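Local coordinates for sugar ABC transporter (Sugar-binding protein) (Bacillus halodurans, PDB 4YO7) that binds myo-inositol between its two lobes and probably serves as the solute-binding component of an ABC transporter for sugars or related polyols, at residues 159-164 against 276-281; 230-235 against 254-259; 266-271 against 312-317; 153-158 against 191-196; 234-239 against 260-265. All blocks are in the same frame, centred on the assembly; numbering follows the deposited sequence.

Contact 1: residues 159-164 against 276-281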
# COMPACT_ATOMS: atom_id res chain seq x y z
N GLU A 159 -14.67 10.29 1.98
CA GLU A 159 -15.20 11.65 1.92
C GLU A 159 -15.73 11.97 0.52
O GLU A 159 -16.80 12.56 0.35
CB GLU A 159 -14.12 12.66 2.29
CG GLU A 159 -13.88 12.88 3.75
CD GLU A 159 -12.64 13.74 3.97
OE1 GLU A 159 -12.23 14.44 3.00
OE2 GLU A 159 -12.07 13.70 5.08
N GLU A 160 -14.97 11.58 -0.50
CA GLU A 160 -15.35 11.93 -1.87
C GLU A 160 -16.54 11.07 -2.30
O GLU A 160 -17.49 11.57 -2.92
CB GLU A 160 -14.16 11.75 -2.81
CG GLU A 160 -14.45 12.14 -4.25
CD GLU A 160 -14.80 13.60 -4.45
OE1 GLU A 160 -14.54 14.45 -3.56
OE2 GLU A 160 -15.36 13.91 -5.53
N VAL A 161 -16.54 9.79 -1.93
CA VAL A 161 -17.67 8.93 -2.28
C VAL A 161 -18.95 9.47 -1.64
O VAL A 161 -20.01 9.51 -2.27
CB VAL A 161 -17.42 7.44 -1.85
CG1 VAL A 161 -18.68 6.61 -2.00
CG2 VAL A 161 -16.29 6.84 -2.65
N ALA A 162 -18.85 9.90 -0.38
CA ALA A 162 -20.00 10.49 0.32
C ALA A 162 -20.53 11.73 -0.43
O ALA A 162 -21.74 11.88 -0.57
CB ALA A 162 -19.62 10.86 1.72
N LYS A 163 -19.62 12.58 -0.90
CA LYS A 163 -20.04 13.75 -1.68
C LYS A 163 -20.78 13.33 -2.93
O LYS A 163 -21.83 13.90 -3.26
CB LYS A 163 -18.84 14.62 -2.04
CG LYS A 163 -18.31 15.38 -0.85
CD LYS A 163 -17.03 16.13 -1.17
CE LYS A 163 -16.34 16.62 0.11
NZ LYS A 163 -14.97 17.17 -0.13
N LEU A 164 -20.28 12.31 -3.61
CA LEU A 164 -20.90 11.85 -4.84
C LEU A 164 -22.28 11.26 -4.60
O LEU A 164 -23.16 11.34 -5.46
CB LEU A 164 -20.00 10.84 -5.52
CG LEU A 164 -18.66 11.32 -6.09
CD1 LEU A 164 -17.78 10.15 -6.44
CD2 LEU A 164 -18.87 12.18 -7.31
N LEU A 276 -13.90 4.14 -13.16
CA LEU A 276 -13.46 4.29 -11.77
C LEU A 276 -13.71 5.72 -11.36
O LEU A 276 -13.21 6.64 -12.01
CB LEU A 276 -11.97 3.93 -11.62
CG LEU A 276 -11.39 4.00 -10.20
CD1 LEU A 276 -12.01 2.95 -9.30
CD2 LEU A 276 -9.88 3.84 -10.21
N ASP A 277 -14.49 5.92 -10.30
CA ASP A 277 -14.92 7.26 -9.88
C ASP A 277 -13.92 7.98 -8.99
O ASP A 277 -13.80 9.20 -9.07
CB ASP A 277 -16.26 7.18 -9.16
CG ASP A 277 -17.35 6.60 -10.04
OD1 ASP A 277 -17.90 7.35 -10.87
OD2 ASP A 277 -17.62 5.38 -9.94
N VAL A 278 -13.23 7.22 -8.14
CA VAL A 278 -12.39 7.78 -7.09
C VAL A 278 -11.18 6.90 -6.92
O VAL A 278 -11.30 5.67 -6.91
CB VAL A 278 -13.14 7.87 -5.74
CG1 VAL A 278 -12.22 8.39 -4.63
CG2 VAL A 278 -14.39 8.71 -5.86
N THR A 279 -9.99 7.49 -6.80
CA THR A 279 -8.90 6.77 -6.20
C THR A 279 -8.07 7.75 -5.41
O THR A 279 -8.44 8.92 -5.25
CB THR A 279 -8.05 5.97 -7.26
OG1 THR A 279 -7.04 5.20 -6.59
CG2 THR A 279 -7.39 6.85 -8.28
N VAL A 280 -6.99 7.25 -4.83
CA VAL A 280 -6.16 8.03 -3.95
C VAL A 280 -4.71 7.71 -4.24
O VAL A 280 -4.28 6.57 -4.08
CB VAL A 280 -6.48 7.76 -2.46
CG1 VAL A 280 -5.62 8.65 -1.56
CG2 VAL A 280 -7.96 7.96 -2.17
N PHE A 281 -3.95 8.73 -4.67
CA PHE A 281 -2.55 8.53 -5.03
C PHE A 281 -1.70 8.18 -3.83
O PHE A 281 -1.69 8.90 -2.84
CB PHE A 281 -2.02 9.80 -5.71
CG PHE A 281 -0.54 9.78 -6.01
CD1 PHE A 281 -0.03 9.00 -7.03
CD2 PHE A 281 0.34 10.60 -5.29
CE1 PHE A 281 1.33 9.00 -7.31
CE2 PHE A 281 1.69 10.61 -5.58
CZ PHE A 281 2.18 9.82 -6.58

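Contact 2: residues 230-235 against 254-259. With MG (magnesium ion), chain C.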
# COMPACT_ATOMS: atom_id res chain seq x y z
N ASP A 230 -24.89 0.95 -3.67
CA ASP A 230 -24.76 2.23 -4.34
C ASP A 230 -23.31 2.59 -4.60
O ASP A 230 -23.02 3.35 -5.53
CB ASP A 230 -25.45 3.33 -3.53
CG ASP A 230 -26.92 3.09 -3.40
OD1 ASP A 230 -27.61 3.05 -4.44
OD2 ASP A 230 -27.41 2.91 -2.27
N ALA A 231 -22.40 2.04 -3.80
CA ALA A 231 -20.96 2.26 -3.96
C ALA A 231 -20.18 1.06 -3.48
O ALA A 231 -20.52 0.45 -2.47
CB ALA A 231 -20.51 3.49 -3.20
N VAL A 232 -19.13 0.75 -4.24
CA VAL A 232 -18.18 -0.28 -3.88
C VAL A 232 -16.89 0.45 -3.57
O VAL A 232 -16.35 1.15 -4.42
CB VAL A 232 -17.98 -1.30 -5.01
CG1 VAL A 232 -16.84 -2.28 -4.66
CG2 VAL A 232 -19.28 -2.04 -5.25
N VAL A 233 -16.42 0.31 -2.34
CA VAL A 233 -15.29 1.07 -1.84
C VAL A 233 -14.21 0.08 -1.42
O VAL A 233 -14.40 -0.69 -0.48
CB VAL A 233 -15.72 2.00 -0.68
CG1 VAL A 233 -14.56 2.83 -0.22
CG2 VAL A 233 -16.85 2.91 -1.14
N ALA A 234 -13.11 0.08 -2.16
CA ALA A 234 -12.08 -0.95 -2.01
C ALA A 234 -10.82 -0.40 -1.40
O ALA A 234 -10.39 0.70 -1.73
CB ALA A 234 -11.78 -1.57 -3.36
N ASN A 235 -10.20 -1.19 -0.53
CA ASN A 235 -8.94 -0.81 0.09
C ASN A 235 -7.78 -0.61 -0.93
O ASN A 235 -6.74 -0.03 -0.55
CB ASN A 235 -8.47 -1.86 1.10
CG ASN A 235 -9.23 -1.90 2.43
OD1 ASN A 235 -8.94 -2.79 3.26
ND2 ASN A 235 -10.17 -0.98 2.68
N ASP A 254 -22.83 1.64 -14.53
CA ASP A 254 -23.28 3.03 -14.44
C ASP A 254 -24.17 3.29 -13.21
O ASP A 254 -24.43 4.44 -12.86
CB ASP A 254 -24.03 3.43 -15.72
CG ASP A 254 -23.17 3.30 -16.97
OD1 ASP A 254 -22.41 4.25 -17.27
OD2 ASP A 254 -23.24 2.24 -17.63
N ASP A 255 -24.59 2.22 -12.54
CA ASP A 255 -25.47 2.33 -11.37
C ASP A 255 -24.73 2.33 -10.03
O ASP A 255 -25.35 2.43 -8.97
CB ASP A 255 -26.47 1.19 -11.37
CG ASP A 255 -27.50 1.33 -12.46
OD1 ASP A 255 -28.53 2.00 -12.21
OD2 ASP A 255 -27.29 0.77 -13.56
N VAL A 256 -23.41 2.18 -10.07
CA VAL A 256 -22.64 1.99 -8.86
C VAL A 256 -21.39 2.88 -8.91
O VAL A 256 -20.73 2.93 -9.93
CB VAL A 256 -22.23 0.49 -8.68
CG1 VAL A 256 -21.44 0.28 -7.46
CG2 VAL A 256 -23.47 -0.36 -8.58
N ILE A 257 -21.11 3.59 -7.82
CA ILE A 257 -19.87 4.34 -7.69
C ILE A 257 -18.77 3.33 -7.28
O ILE A 257 -19.01 2.51 -6.40
CB ILE A 257 -20.02 5.48 -6.64
CG1 ILE A 257 -20.99 6.54 -7.18
CG2 ILE A 257 -18.67 6.12 -6.30
CD1 ILE A 257 -21.28 7.65 -6.20
N VAL A 258 -17.61 3.38 -7.93
CA VAL A 258 -16.48 2.51 -7.57
C VAL A 258 -15.29 3.37 -7.15
O VAL A 258 -14.94 4.35 -7.80
CB VAL A 258 -16.07 1.60 -8.75
CG1 VAL A 258 -14.97 0.62 -8.34
CG2 VAL A 258 -17.29 0.85 -9.28
N ALA A 259 -14.68 2.96 -6.05
CA ALA A 259 -13.52 3.66 -5.49
C ALA A 259 -12.40 2.69 -5.15
O ALA A 259 -12.64 1.58 -4.63
CB ALA A 259 -13.95 4.45 -4.27
MG MG C . -20.09 3.63 -12.02
O HOH W 1 -24.70 5.00 -7.11
O HOH W 2 -18.00 3.73 -11.88
O HOH W 3 -20.52 5.67 -11.73
O HOH W 4 -19.70 4.48 -13.88

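Contact 3: residues 266-271 against 312-317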
# COMPACT_ATOMS: atom_id res chain seq x y z
N ALA A 266 -2.91 1.52 -14.05
CA ALA A 266 -4.10 0.77 -14.42
C ALA A 266 -5.35 1.48 -13.92
O ALA A 266 -6.35 1.54 -14.61
CB ALA A 266 -4.04 -0.65 -13.87
N ALA A 267 -5.31 1.99 -12.69
CA ALA A 267 -6.46 2.66 -12.11
C ALA A 267 -6.75 3.97 -12.84
O ALA A 267 -7.90 4.31 -13.09
CB ALA A 267 -6.20 2.93 -10.63
N LEU A 268 -5.70 4.71 -13.18
CA LEU A 268 -5.89 6.00 -13.82
C LEU A 268 -6.50 5.81 -15.20
O LEU A 268 -7.33 6.60 -15.62
CB LEU A 268 -4.57 6.78 -13.90
CG LEU A 268 -3.95 7.17 -12.56
CD1 LEU A 268 -2.58 7.76 -12.80
CD2 LEU A 268 -4.83 8.15 -11.81
N GLU A 269 -6.10 4.73 -15.88
CA GLU A 269 -6.68 4.40 -17.17
C GLU A 269 -8.17 4.07 -17.02
O GLU A 269 -8.99 4.46 -17.85
CB GLU A 269 -5.96 3.22 -17.81
CG GLU A 269 -6.42 2.91 -19.24
CD GLU A 269 -6.12 1.49 -19.67
OE1 GLU A 269 -5.34 0.79 -18.98
OE2 GLU A 269 -6.68 1.05 -20.70
N ALA A 270 -8.53 3.37 -15.95
CA ALA A 270 -9.94 3.04 -15.75
C ALA A 270 -10.72 4.31 -15.46
O ALA A 270 -11.89 4.44 -15.82
CB ALA A 270 -10.11 2.06 -14.61
N MSE A 271 -10.07 5.25 -14.79
CA MSE A 271 -10.75 6.50 -14.47
C MSE A 271 -10.95 7.32 -15.74
O MSE A 271 -12.01 7.90 -15.94
CB MSE A 271 -9.97 7.30 -13.43
CG MSE A 271 -10.60 8.65 -13.10
SE MSE A 271 -9.69 9.45 -11.56
CE MSE A 271 -10.50 8.32 -10.17
N GLU A 312 -2.99 11.61 -1.80
CA GLU A 312 -3.69 12.69 -2.52
C GLU A 312 -4.92 12.17 -3.25
O GLU A 312 -4.84 11.22 -4.02
CB GLU A 312 -2.75 13.37 -3.52
CG GLU A 312 -1.43 13.86 -2.91
CD GLU A 312 -0.48 14.48 -3.92
OE1 GLU A 312 -0.94 14.97 -4.97
OE2 GLU A 312 0.74 14.50 -3.65
N LEU A 313 -6.06 12.83 -3.03
CA LEU A 313 -7.30 12.43 -3.70
C LEU A 313 -7.18 12.62 -5.20
O LEU A 313 -6.72 13.66 -5.67
CB LEU A 313 -8.48 13.26 -3.18
CG LEU A 313 -9.84 12.95 -3.81
CD1 LEU A 313 -10.32 11.54 -3.45
CD2 LEU A 313 -10.86 13.99 -3.38
N VAL A 314 -7.61 11.61 -5.96
CA VAL A 314 -7.64 11.70 -7.41
C VAL A 314 -9.07 11.50 -7.93
O VAL A 314 -9.74 10.52 -7.59
CB VAL A 314 -6.73 10.65 -8.08
CG1 VAL A 314 -6.67 10.89 -9.59
CG2 VAL A 314 -5.33 10.69 -7.46
N THR A 315 -9.51 12.44 -8.75
CA THR A 315 -10.83 12.37 -9.38
C THR A 315 -10.67 12.72 -10.85
O THR A 315 -9.61 13.16 -11.27
CB THR A 315 -11.84 13.33 -8.72
OG1 THR A 315 -11.49 14.69 -9.03
CG2 THR A 315 -11.87 13.15 -7.20
N PRO A 316 -11.73 12.53 -11.65
CA PRO A 316 -11.60 12.80 -13.08
C PRO A 316 -11.19 14.24 -13.37
O PRO A 316 -10.67 14.54 -14.44
CB PRO A 316 -13.00 12.49 -13.62
CG PRO A 316 -13.51 11.45 -12.67
CD PRO A 316 -13.01 11.88 -11.33
N GLU A 317 -11.38 15.11 -12.39
CA GLU A 317 -11.03 16.51 -12.53
C GLU A 317 -9.52 16.79 -12.46
O GLU A 317 -9.06 17.79 -13.00
CB GLU A 317 -11.75 17.32 -11.45
CG GLU A 317 -13.15 16.79 -11.17
CD GLU A 317 -14.06 17.83 -10.56
OE1 GLU A 317 -13.54 18.80 -9.95
OE2 GLU A 317 -15.29 17.69 -10.69

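Contact 4: residues 153-158 against 191-196. With NA (sodium ion), chain G.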
# COMPACT_ATOMS: atom_id res chain seq x y z
N SER A 153 -5.87 7.76 3.71
CA SER A 153 -6.38 7.36 2.40
C SER A 153 -7.84 6.87 2.47
O SER A 153 -8.64 7.16 1.55
CB SER A 153 -5.49 6.30 1.74
OG SER A 153 -5.47 5.04 2.36
N GLY A 154 -8.22 6.17 3.54
CA GLY A 154 -9.60 5.73 3.69
C GLY A 154 -10.53 6.90 3.95
O GLY A 154 -11.66 6.95 3.42
N LEU A 155 -10.06 7.90 4.70
CA LEU A 155 -10.84 9.11 4.95
C LEU A 155 -11.02 9.92 3.66
O LEU A 155 -12.13 10.36 3.35
CB LEU A 155 -10.18 9.97 6.02
CG LEU A 155 -10.17 9.44 7.45
CD1 LEU A 155 -9.16 10.21 8.28
CD2 LEU A 155 -11.54 9.57 8.08
N LEU A 156 -9.96 10.09 2.89
CA LEU A 156 -10.02 10.88 1.65
C LEU A 156 -10.95 10.22 0.65
O LEU A 156 -11.79 10.88 0.04
CB LEU A 156 -8.64 11.05 1.03
CG LEU A 156 -7.68 12.02 1.71
CD1 LEU A 156 -6.26 11.83 1.13
CD2 LEU A 156 -8.12 13.49 1.57
N GLN A 157 -10.79 8.90 0.51
CA GLN A 157 -11.58 8.10 -0.41
C GLN A 157 -13.06 8.21 -0.11
O GLN A 157 -13.88 8.48 -0.99
CB GLN A 157 -11.13 6.63 -0.32
CG GLN A 157 -11.86 5.70 -1.22
CD GLN A 157 -11.52 4.26 -0.92
OE1 GLN A 157 -11.43 3.85 0.25
NE2 GLN A 157 -11.32 3.47 -1.97
N MSE A 158 -13.42 7.98 1.15
CA MSE A 158 -14.83 7.90 1.50
C MSE A 158 -15.46 9.28 1.64
O MSE A 158 -16.65 9.43 1.41
CB MSE A 158 -15.00 7.09 2.79
CG MSE A 158 -16.40 6.72 3.11
SE MSE A 158 -17.23 5.53 1.79
CE MSE A 158 -18.93 6.42 1.59
N LYS A 191 -15.13 3.81 7.52
CA LYS A 191 -16.21 3.75 8.49
C LYS A 191 -16.37 5.02 9.32
O LYS A 191 -17.48 5.34 9.75
CB LYS A 191 -16.03 2.54 9.41
CG LYS A 191 -16.24 1.24 8.65
CD LYS A 191 -16.28 0.02 9.54
CE LYS A 191 -16.59 -1.25 8.75
NZ LYS A 191 -16.82 -2.43 9.63
N GLN A 192 -15.29 5.76 9.53
CA GLN A 192 -15.40 7.01 10.28
C GLN A 192 -16.22 8.02 9.49
O GLN A 192 -17.00 8.79 10.09
CB GLN A 192 -14.02 7.57 10.62
CG GLN A 192 -13.39 6.84 11.83
CD GLN A 192 -12.04 7.40 12.24
OE1 GLN A 192 -11.63 8.46 11.78
NE2 GLN A 192 -11.35 6.68 13.13
N ILE A 193 -16.09 8.01 8.16
CA ILE A 193 -16.87 8.92 7.33
C ILE A 193 -18.31 8.41 7.28
O ILE A 193 -19.27 9.19 7.34
CB ILE A 193 -16.32 9.04 5.88
CG1 ILE A 193 -14.90 9.61 5.85
CG2 ILE A 193 -17.28 9.87 5.00
CD1 ILE A 193 -14.72 10.97 6.52
N ILE A 194 -18.47 7.11 7.16
CA ILE A 194 -19.80 6.54 7.04
C ILE A 194 -20.60 6.83 8.30
O ILE A 194 -21.80 7.09 8.23
CB ILE A 194 -19.72 5.02 6.74
CG1 ILE A 194 -19.25 4.82 5.29
CG2 ILE A 194 -21.08 4.34 6.97
CD1 ILE A 194 -18.74 3.40 4.95
N GLU A 195 -19.93 6.82 9.46
CA GLU A 195 -20.60 7.03 10.75
C GLU A 195 -21.00 8.51 10.95
O GLU A 195 -21.84 8.81 11.80
CB GLU A 195 -19.70 6.56 11.89
CG GLU A 195 -19.69 5.02 11.97
CD GLU A 195 -18.54 4.44 12.78
OE1 GLU A 195 -17.85 5.21 13.48
OE2 GLU A 195 -18.33 3.21 12.71
N GLU A 196 -20.41 9.39 10.15
CA GLU A 196 -20.76 10.81 10.15
C GLU A 196 -22.07 11.12 9.43
O GLU A 196 -22.55 12.26 9.51
CB GLU A 196 -19.64 11.63 9.49
CG GLU A 196 -18.40 11.82 10.36
CD GLU A 196 -18.70 12.59 11.63
OE1 GLU A 196 -19.12 13.76 11.54
OE2 GLU A 196 -18.52 12.02 12.73
NA NA G . -23.99 6.13 8.74
O HOH W 5 -24.36 7.39 10.74
O HOH W 6 -26.23 5.27 9.42
O HOH W 7 -23.22 4.17 9.81

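Contact 5: residues 234-239 against 260-265. With INS (1,2,3,4,5,6-hexahydroxy-cyclohexane), chain F.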
# COMPACT_ATOMS: atom_id res chain seq x y z
N ALA A 234 -13.11 0.08 -2.16
CA ALA A 234 -12.08 -0.95 -2.01
C ALA A 234 -10.82 -0.40 -1.40
O ALA A 234 -10.39 0.70 -1.73
CB ALA A 234 -11.78 -1.57 -3.36
N ASN A 235 -10.20 -1.19 -0.53
CA ASN A 235 -8.94 -0.81 0.09
C ASN A 235 -7.78 -0.61 -0.93
O ASN A 235 -6.74 -0.03 -0.55
CB ASN A 235 -8.47 -1.86 1.10
CG ASN A 235 -9.23 -1.90 2.43
OD1 ASN A 235 -8.94 -2.79 3.26
ND2 ASN A 235 -10.17 -0.98 2.68
N ASN A 236 -7.87 -1.17 -2.14
CA ASN A 236 -6.90 -0.80 -3.17
C ASN A 236 -7.48 -0.85 -4.57
O ASN A 236 -8.60 -1.33 -4.80
CB ASN A 236 -5.62 -1.66 -3.09
CG ASN A 236 -5.73 -3.05 -3.73
OD1 ASN A 236 -6.81 -3.59 -3.94
ND2 ASN A 236 -4.56 -3.64 -4.02
N ASP A 237 -6.71 -0.34 -5.50
CA ASP A 237 -7.16 -0.23 -6.88
C ASP A 237 -7.35 -1.58 -7.55
O ASP A 237 -8.29 -1.73 -8.35
CB ASP A 237 -6.17 0.60 -7.72
CG ASP A 237 -6.25 2.09 -7.45
OD1 ASP A 237 -7.33 2.58 -7.01
OD2 ASP A 237 -5.25 2.80 -7.71
N GLU A 238 -6.49 -2.55 -7.26
CA GLU A 238 -6.64 -3.85 -7.91
C GLU A 238 -8.02 -4.45 -7.64
O GLU A 238 -8.67 -4.94 -8.55
CB GLU A 238 -5.54 -4.82 -7.48
CG GLU A 238 -4.22 -4.57 -8.15
CD GLU A 238 -4.31 -4.72 -9.69
OE1 GLU A 238 -4.52 -5.85 -10.16
OE2 GLU A 238 -4.18 -3.72 -10.43
N MSE A 239 -8.47 -4.40 -6.39
CA MSE A 239 -9.80 -4.96 -6.09
C MSE A 239 -10.91 -4.18 -6.79
O MSE A 239 -11.86 -4.79 -7.32
CB MSE A 239 -10.04 -5.01 -4.59
CG MSE A 239 -9.16 -6.05 -3.93
SE MSE A 239 -9.47 -6.19 -2.02
CE MSE A 239 -9.12 -4.37 -1.45
N GLY A 260 -11.16 3.14 -5.39
CA GLY A 260 -9.96 2.42 -5.00
C GLY A 260 -8.95 3.32 -4.30
O GLY A 260 -9.26 4.48 -4.01
N ILE A 261 -7.78 2.76 -4.02
CA ILE A 261 -6.64 3.48 -3.44
C ILE A 261 -5.38 2.96 -4.12
O ILE A 261 -5.27 1.76 -4.31
CB ILE A 261 -6.54 3.30 -1.88
CG1 ILE A 261 -7.72 4.02 -1.21
CG2 ILE A 261 -5.20 3.81 -1.32
CD1 ILE A 261 -7.93 3.70 0.26
N ASP A 262 -4.52 3.92 -4.48
CA ASP A 262 -3.13 3.76 -4.96
C ASP A 262 -2.87 4.72 -6.13
O ASP A 262 -1.79 5.27 -6.25
CB ASP A 262 -2.78 2.35 -5.43
CG ASP A 262 -2.49 1.36 -4.28
OD1 ASP A 262 -2.59 0.15 -4.55
OD2 ASP A 262 -2.19 1.79 -3.13
N ALA A 263 -3.87 4.88 -7.00
CA ALA A 263 -3.74 5.62 -8.26
C ALA A 263 -2.63 5.02 -9.12
O ALA A 263 -1.77 5.74 -9.66
CB ALA A 263 -3.48 7.11 -8.01
N THR A 264 -2.66 3.71 -9.27
CA THR A 264 -1.76 3.04 -10.20
C THR A 264 -2.09 3.45 -11.63
O THR A 264 -3.18 3.95 -11.92
CB THR A 264 -1.86 1.52 -10.13
OG1 THR A 264 -3.20 1.13 -10.43
CG2 THR A 264 -1.45 0.99 -8.76
N PRO A 265 -1.15 3.22 -12.55
CA PRO A 265 -1.50 3.53 -13.94
C PRO A 265 -2.73 2.79 -14.44
O PRO A 265 -3.52 3.38 -15.19
CB PRO A 265 -0.23 3.10 -14.69
CG PRO A 265 0.87 3.43 -13.75
CD PRO A 265 0.30 3.02 -12.38
C1 INS F . 0.08 -3.59 -0.75
C2 INS F . -0.55 -3.37 -2.13
C3 INS F . -1.61 -2.27 -2.01
C4 INS F . -1.01 -0.96 -1.51
C5 INS F . -0.33 -1.20 -0.14
C6 INS F . 0.72 -2.30 -0.26
O1 INS F . 1.11 -4.61 -0.82
O2 INS F . 0.48 -2.94 -3.01
O3 INS F . -2.18 -2.10 -3.35
O4 INS F . -2.05 0.01 -1.31
O5 INS F . 0.33 0.01 0.26
O6 INS F . 1.28 -2.54 1.09
O HOH W 8 -3.45 -1.50 -6.58
O HOH W 9 -3.86 -1.25 -9.41

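Contact 1: residues 159-164 against 276-281
Val-278 faces Leu-164 and Glu-160 across this small contact, and one methyl, Val-278 CG2, does most of the touching. Residues 159-164 are the last turns of helix 150-164, while 276-281 run from a loop into the short strand 279-281. Leu-164 and Val-278 run past one another with opposite headings, and Leu-164 CD1 lies 3.7 Å from Val-278 CG2. On the same methyl, Glu-160 rests through the aliphatic part of its chain, with Glu-160 CG at 3.8 Å from Val-278 CG2. Its CG swings to the side opposite the backbone N (chi1 -178°) and the chain then bends at chi2, which lays the methylene against the valine while the carboxylate turns away from it. Val-161 adds a looser touch, its CG2 standing 4.2 Å from Val-278 CG2. Beside this cluster Leu-164 CD1 also approaches Asp-277 CB, at 4.3 Å. The polar end of Asp-277 is engaged elsewhere, since OD2 accepts from the backbone N of Val-258. Ala-259 and Leu-313 pack around the same valine, tying the helix to the edge of the parallel sheet and to the two-stranded ribbon 279-281/312-314. No hydrogen bond crosses between the segments. Between these two segments the join is van der Waals packing alone, a partly exposed glutamate lending its methylene to it.

Contact 2: residues 230-235 against 254-259
Peptide groups of the two strands are joined where Val-232 N donates to Ile-257 O at 2.8 Å, with Ala-231, Val-233, Ile-257 and Ala-259 on one face of the sheet and Val-232 and Val-258 on the other. This is the parallel pairing of strands 231-234 and 257-259, joined through helix 237-249 as a beta-alpha-beta unit of the Rossmann-like periplasmic binding protein fold. The strand axes run 4.7 Å apart and only 3° from parallel. Val-232 is gripped at both ends, for its O also accepts from Ala-259 N. Ile-257 N to Asp-230 O and Ala-234 N to Ala-259 O extend the ladder in both directions. On the first face Ala-231 CB lies 4.0 Å from Ile-257 CB, with Leu-164 of helix 150-164 packing on Ile-257 and Ile-171 on Ala-231. Towards the helix 237-249 side, Val-232 CG2 meets Val-256 CG1 at 3.9 Å. Water 1 donates to both Asp-230 O and Asp-255 O, bridging the two chains just ahead of the paired strands. The carbonyl of Val-256 turns to the metal: Val-256 O binds the magnesium ion at 2.3 Å, alongside three waters and Leu-253 O.

Contact 3: residues 266-271 against 312-317
Met-271, modelled as selenomethionine, reaches from helix 265-272 onto the end of strand 312-314, the partner of 279-281 in a two-stranded antiparallel ribbon. Its CB leaves the helix toward the strand, and CG continues trans to N (chi1 177°). This extended start brings Met-271 CG to 4.1 Å from Pro-316 CG, the two side chains roughly perpendicular. The selenium comes next, lying against the peptide link between Thr-315 and Pro-316, with Met-271 SE 3.5 Å from Thr-315 C. It also touches a methyl, Val-314 CG1, at 3.9 Å. At chi3 (-76°) the chain bends, and the terminal methyl turns back along the strand. Leu-268, one turn earlier, shares the valine: Leu-268 CD2 stands 4.0 Å from Val-314 CG1. Val-319 of helix 319-323 packs on both Leu-268 and Met-271, closing this small apolar core. The tip itself ends on a backbone oxygen, Met-271 CE lying 3.5 Å from Val-314 O.

Contact 4: residues 153-158 against 191-196
Met-158 and Ile-193 form the apolar centre where helix 150-164 packs on helix 181-195; the short segments cross at 43° with their axes 8.8 Å apart. The tightest touch is Met-158 CG on Ile-193 CB, 3.6 Å, the two side chains lying alongside with opposite headings. Met-158, a selenomethionine, starts out extended from its backbone N (chi1 -169°) and then bends at chi2 and chi3. The bends carry its end to Ile-194, on the side facing the parallel sheet, where Met-158 CE lies 4.0 Å from Ile-194 CG1. One turn earlier, Leu-155 CD2 meets the tip of Ile-193, CD1, at 3.8 Å. Ile-171 of strand 169-175 lies against both Met-158 and Ile-194, so these residues fill the layer between the helices and the parallel sheet.

Polar groups are peripheral to this packing. Gln-192 OE1 comes to 3.9 Å from Leu-155 CD2, a plain van der Waals touch, while its NE2 is hydrogen-bonded to Glu-188 in its own helix. Metal coordination belongs to the backbone: Ile-194 O binds the sodium ion at 2.5 Å, with His-197 O, Leu-200 O and three waters completing the site. Ile-194 thus divides its roles, its side chain buried in the interface and its carbonyl on the cation. Between these segments the helices meet by apolar packing, and the ion probably steadies the turn that follows, which supplies His-197 O and Leu-200 O.

Contact 5: residues 234-239 against 260-265
Asp-237 reaches from the first turn of helix 237-249 into loop 260-265, where its carboxylate meets the backbone. Asp-237 OD2 accepts from Thr-264 N at 3.2 Å, met nearly head-on, and more weakly from Ala-263 N at a poorer angle. The other oxygen, OD1, is satisfied by Thr-279 OG1. In return, Asp-237 N makes a weak bond to Ile-261 O, a carbonyl that Asn-236 CA also approaches at 3.2 Å. Asn-236 is the helix N-cap: with chi1 at 80°, its OD1 receives Met-239 N from above the carbonyl plane. That leaves its amide nitrogen for the pocket, where Asn-236 ND2 donates to O3 of myo-inositol at 2.9 Å in an almost straight bond, and also to Phe-210 O. Asp-262 takes two ligand hydroxyls, one on each oxygen: O3 donates to OD1 at 2.6 Å and O4 to OD2 at 2.5 Å. Water 8 also donates to Asp-262 OD1. Water 9 links Glu-238 OE2 with Thr-264 OG1, the latter also capping helix 265-272 at Ala-267 N. Inositol O3 is thereby both acceptor and donor, and Asp-237, by holding the loop backbone on both sides of Asp-262, probably helps to position that first-shell residue, consistent with recognition of a polyhydroxylated ring.

Overall arrangement
All five contacts lie in one lobe, built on the four-stranded parallel sheet 200-207, 169-175, 231-234, 257-259. Contacts 1 and 4 share helix 150-164, their centres about 10 Å apart. Contacts 1 and 3 meet through the ribbon 279-281/312-314, about 9 Å apart between centres. Contact 2 pairs the sheet strands and shares Ala-234 and Asn-235 with contact 5, which follows at the strands' C-terminal ends; together they span the distance from the magnesium ion to the inositol. In sequence, contact 4 closes before contacts 2 and 5, both within the span bridged by contact 1 and closed before contact 3 opens. The lobe's ligand-binding loops thus sit on interlocking packing, although contacts 2 and 3 do not touch.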